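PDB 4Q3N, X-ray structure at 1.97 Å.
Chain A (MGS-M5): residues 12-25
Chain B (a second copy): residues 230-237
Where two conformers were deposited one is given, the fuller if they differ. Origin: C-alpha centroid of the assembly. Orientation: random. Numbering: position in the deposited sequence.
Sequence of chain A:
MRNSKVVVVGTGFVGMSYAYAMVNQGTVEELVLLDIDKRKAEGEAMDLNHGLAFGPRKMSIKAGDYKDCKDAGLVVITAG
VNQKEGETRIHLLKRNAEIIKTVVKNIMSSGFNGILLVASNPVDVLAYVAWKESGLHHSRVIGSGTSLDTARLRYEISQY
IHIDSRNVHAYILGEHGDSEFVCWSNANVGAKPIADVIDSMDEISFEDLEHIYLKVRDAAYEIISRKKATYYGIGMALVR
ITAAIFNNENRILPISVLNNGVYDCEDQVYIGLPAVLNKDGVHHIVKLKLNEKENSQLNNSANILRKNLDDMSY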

# COMPACT_ATOMS: atom_id res chain seq x y z
N GLY A 12 13.91 -16.28 -16.32
CA GLY A 12 13.64 -15.63 -17.61
C GLY A 12 12.63 -14.49 -17.32
O GLY A 12 12.39 -14.17 -16.16
N PHE A 13 12.02 -13.89 -18.35
CA PHE A 13 11.20 -12.73 -18.07
C PHE A 13 9.93 -13.07 -17.29
O PHE A 13 9.45 -12.23 -16.57
N VAL A 14 9.41 -14.28 -17.41
CA VAL A 14 8.24 -14.61 -16.54
C VAL A 14 8.62 -14.64 -15.06
O VAL A 14 8.02 -13.94 -14.23
N GLY A 15 9.67 -15.37 -14.72
CA GLY A 15 10.05 -15.48 -13.31
C GLY A 15 10.46 -14.12 -12.76
O GLY A 15 10.16 -13.78 -11.59
N MET A 16 11.16 -13.33 -13.57
CA MET A 16 11.71 -12.09 -13.03
C MET A 16 10.64 -10.96 -13.00
O MET A 16 10.71 -10.09 -12.16
N SER A 17 9.70 -10.96 -13.93
CA SER A 17 8.60 -10.00 -13.87
C SER A 17 7.78 -10.28 -12.61
O SER A 17 7.40 -9.39 -11.85
N TYR A 18 7.58 -11.56 -12.34
CA TYR A 18 6.94 -11.98 -11.10
C TYR A 18 7.72 -11.48 -9.86
O TYR A 18 7.15 -10.81 -8.95
N ALA A 19 9.02 -11.75 -9.82
CA ALA A 19 9.84 -11.31 -8.70
C ALA A 19 9.80 -9.76 -8.56
O ALA A 19 9.61 -9.25 -7.44
N TYR A 20 9.93 -9.04 -9.68
CA TYR A 20 9.98 -7.58 -9.58
C TYR A 20 8.64 -7.06 -9.09
O TYR A 20 8.59 -6.08 -8.35
N ALA A 21 7.56 -7.64 -9.59
CA ALA A 21 6.23 -7.20 -9.16
C ALA A 21 6.07 -7.42 -7.65
O ALA A 21 5.51 -6.54 -6.95
N MET A 22 6.56 -8.56 -7.15
CA MET A 22 6.54 -8.81 -5.69
C MET A 22 7.33 -7.80 -4.89
O MET A 22 6.89 -7.37 -3.82
N VAL A 23 8.51 -7.44 -5.40
CA VAL A 23 9.32 -6.41 -4.76
C VAL A 23 8.57 -5.07 -4.72
O VAL A 23 8.57 -4.37 -3.70
N ASN A 24 7.93 -4.69 -5.82
CA ASN A 24 7.22 -3.43 -5.82
C ASN A 24 5.92 -3.43 -5.00
O ASN A 24 5.48 -2.39 -4.58
N GLN A 25 5.28 -4.61 -4.87
CA GLN A 25 4.09 -4.74 -4.05
C GLN A 25 4.45 -5.08 -2.60
O GLN A 25 3.57 -5.08 -1.76
N THR B 230 21.15 -3.67 -17.13
CA THR B 230 20.56 -3.41 -15.81
C THR B 230 19.29 -2.57 -16.00
O THR B 230 19.27 -1.66 -16.84
N TYR B 231 18.21 -2.88 -15.27
CA TYR B 231 16.98 -2.12 -15.44
C TYR B 231 16.00 -2.18 -14.26
O TYR B 231 15.22 -1.27 -14.11
N TYR B 232 16.05 -3.22 -13.43
CA TYR B 232 15.11 -3.22 -12.29
C TYR B 232 15.45 -2.10 -11.29
O TYR B 232 14.57 -1.37 -10.77
N GLY B 233 16.73 -1.94 -11.02
CA GLY B 233 17.16 -0.87 -10.11
C GLY B 233 16.72 0.52 -10.56
O GLY B 233 16.05 1.24 -9.82
N ILE B 234 17.06 0.92 -11.78
CA ILE B 234 16.70 2.27 -12.24
C ILE B 234 15.17 2.41 -12.30
O ILE B 234 14.62 3.47 -12.03
N GLY B 235 14.49 1.32 -12.65
CA GLY B 235 13.04 1.40 -12.69
C GLY B 235 12.45 1.88 -11.37
O GLY B 235 11.55 2.74 -11.33
N MET B 236 12.92 1.33 -10.26
CA MET B 236 12.39 1.74 -8.93
C MET B 236 12.88 3.13 -8.50
O MET B 236 12.18 3.86 -7.79
N ALA B 237 14.10 3.51 -8.93
CA ALA B 237 14.60 4.86 -8.68
C ALA B 237 13.68 5.87 -9.39
O ALA B 237 13.29 6.89 -8.82

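The one direct hydrogen bond between these two stretches ends on a helix backbone, not on a side chain: Tyr A20 OH donates to Tyr B232 O at 2.9 Å. That carbonyl lies in the first turn of the chain B helix and also accepts the backbone bond from Met B236 N, so the phenol shares an acceptor already in use. Room for this comes from Gly B235. Tyr A20 OH lies 3.4 Å from Gly B235 CA, and an ideal CB placed on that glycine would come within 2.3 Å of the same oxygen, a clash. The rule is simple: a tyrosine hydroxyl can reach a helix backbone where the residue facing it has no side chain.

The helices run roughly the same way, 31° apart, with axes no closer than 11.8 Å, a gap wide enough for large side chains to fill. Tyr A20 points toward chain B with chi1 t, and Tyr B232 leaves its backbone sideways with chi1 m and sets CD1 over one face of the Tyr A20 ring. The two rings meet obliquely, with centroids 4.4 Å apart, planes at 41°, and Tyr A20 CG 3.5 Å from Tyr B232 CD1. Farther along, Met B236 (m, t, p) starts sideways but brings its end nearer. Its CG packs 3.7 Å from Tyr A20 CE1, and its SD lies 3.8 Å from CG1 of Val A23, a t rotamer pointing toward chain B. Asn A24, chi1 m, also touches this methionine, OD1 to Met B236 CG at 3.5 Å, while its amide is held within its own helix by a hydrogen bond from Asn A24 ND2 to Tyr A20 O at 2.8 Å.

Toward the start of the chain A helix, Met A16 (m, m, m) points toward chain B and brings its terminal methyl to the Tyr B232 ring, with Met A16 CE 3.8 Å from Tyr B232 CE2. The hydroxyl of that ring passes close to Met A16 CB and finds its polar partner in a water, 2.7 Å from Tyr B232 OH. The same water donates to Ser A17 OG, also at 2.7 Å. Although Ser A17 CB points away from chain B, its m rotamer lets Ser A17 OG donate to Phe A13 O at 2.8 Å while receiving the water, so one solvent molecule extends the serine's reach across the gap. At the first residue of the chain A helix, Phe A13 meets Tyr B231; both leave sideways and bring their ends together, with Phe A13 CE1 3.5 Å from Tyr B231 OH.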

# COMPACT_ATOMS: atom_id res chain seq x y z
CB PHE A 13 10.85 -11.99 -19.36
CG PHE A 13 12.06 -11.37 -20.01
CD1 PHE A 13 12.65 -10.25 -19.45
CD2 PHE A 13 12.67 -11.96 -21.09
CE1 PHE A 13 13.80 -9.69 -20.00
CE2 PHE A 13 13.82 -11.41 -21.65
CZ PHE A 13 14.39 -10.28 -21.08
CB VAL A 14 7.59 -15.96 -16.97
CG1 VAL A 14 6.55 -16.39 -15.96
CG2 VAL A 14 6.96 -15.85 -18.39
CB MET A 16 12.95 -11.62 -13.82
CG MET A 16 14.18 -12.55 -13.57
SD MET A 16 14.56 -12.71 -11.81
CE MET A 16 14.65 -10.99 -11.21
CB SER A 17 7.75 -10.11 -15.13
OG SER A 17 8.48 -9.58 -16.24
CB TYR A 18 6.83 -13.51 -11.08
CG TYR A 18 6.48 -14.11 -9.71
CD1 TYR A 18 5.34 -13.70 -9.01
CD2 TYR A 18 7.27 -15.09 -9.15
CE1 TYR A 18 5.01 -14.29 -7.73
CE2 TYR A 18 6.95 -15.71 -7.91
CZ TYR A 18 5.81 -15.30 -7.21
OH TYR A 18 5.51 -15.89 -6.00
CB ALA A 19 11.27 -11.78 -8.86
CB TYR A 20 10.27 -6.97 -10.92
CG TYR A 20 10.64 -5.49 -10.95
CD1 TYR A 20 11.66 -4.95 -10.14
CD2 TYR A 20 10.08 -4.68 -11.91
CE1 TYR A 20 12.05 -3.62 -10.30
CE2 TYR A 20 10.48 -3.35 -12.08
CZ TYR A 20 11.47 -2.86 -11.29
OH TYR A 20 11.83 -1.56 -11.54
CB ALA A 21 5.10 -7.94 -9.99
CB MET A 22 7.06 -10.21 -5.34
CG MET A 22 5.97 -11.28 -5.64
SD MET A 22 6.26 -12.75 -4.67
CE MET A 22 7.76 -13.27 -5.45
CB VAL A 23 10.65 -6.22 -5.48
CG1 VAL A 23 11.42 -4.99 -4.92
CG2 VAL A 23 11.50 -7.49 -5.32
CB ASN A 24 6.92 -3.05 -7.25
CG ASN A 24 8.17 -2.45 -7.92
OD1 ASN A 24 8.45 -1.27 -7.71
ND2 ASN A 24 8.94 -3.28 -8.66
CB GLN A 25 3.13 -5.81 -4.62
CG GLN A 25 2.52 -5.40 -5.99
CD GLN A 25 1.33 -6.28 -6.34
OE1 GLN A 25 0.58 -6.70 -5.44
NE2 GLN A 25 1.16 -6.60 -7.65
CB THR B 230 21.60 -2.72 -14.89
OG1 THR B 230 20.97 -2.26 -13.69
CG2 THR B 230 22.26 -1.57 -15.57
CB TYR B 231 16.21 -2.54 -16.71
CG TYR B 231 16.20 -4.04 -17.03
CD1 TYR B 231 15.22 -4.88 -16.53
CD2 TYR B 231 17.19 -4.60 -17.91
CE1 TYR B 231 15.20 -6.27 -16.87
CE2 TYR B 231 17.22 -5.95 -18.18
CZ TYR B 231 16.22 -6.77 -17.67
OH TYR B 231 16.26 -8.09 -18.01
CB TYR B 232 15.10 -4.60 -11.61
CG TYR B 232 14.49 -5.68 -12.50
CD1 TYR B 232 13.30 -5.45 -13.17
CD2 TYR B 232 15.12 -6.92 -12.67
CE1 TYR B 232 12.73 -6.43 -13.99
CE2 TYR B 232 14.57 -7.90 -13.47
CZ TYR B 232 13.38 -7.64 -14.14
OH TYR B 232 12.85 -8.59 -14.98
CB ILE B 234 17.35 2.58 -13.62
CG1 ILE B 234 17.10 4.03 -14.04
CG2 ILE B 234 16.86 1.59 -14.68
CD1 ILE B 234 17.68 5.09 -13.07
CB MET B 236 12.76 0.68 -7.89
CG MET B 236 11.91 -0.62 -8.13
SD MET B 236 12.17 -1.89 -6.90
CE MET B 236 11.27 -1.13 -5.48
CB ALA B 237 16.08 5.03 -9.21
O HOH W 1 10.56 -7.86 -16.23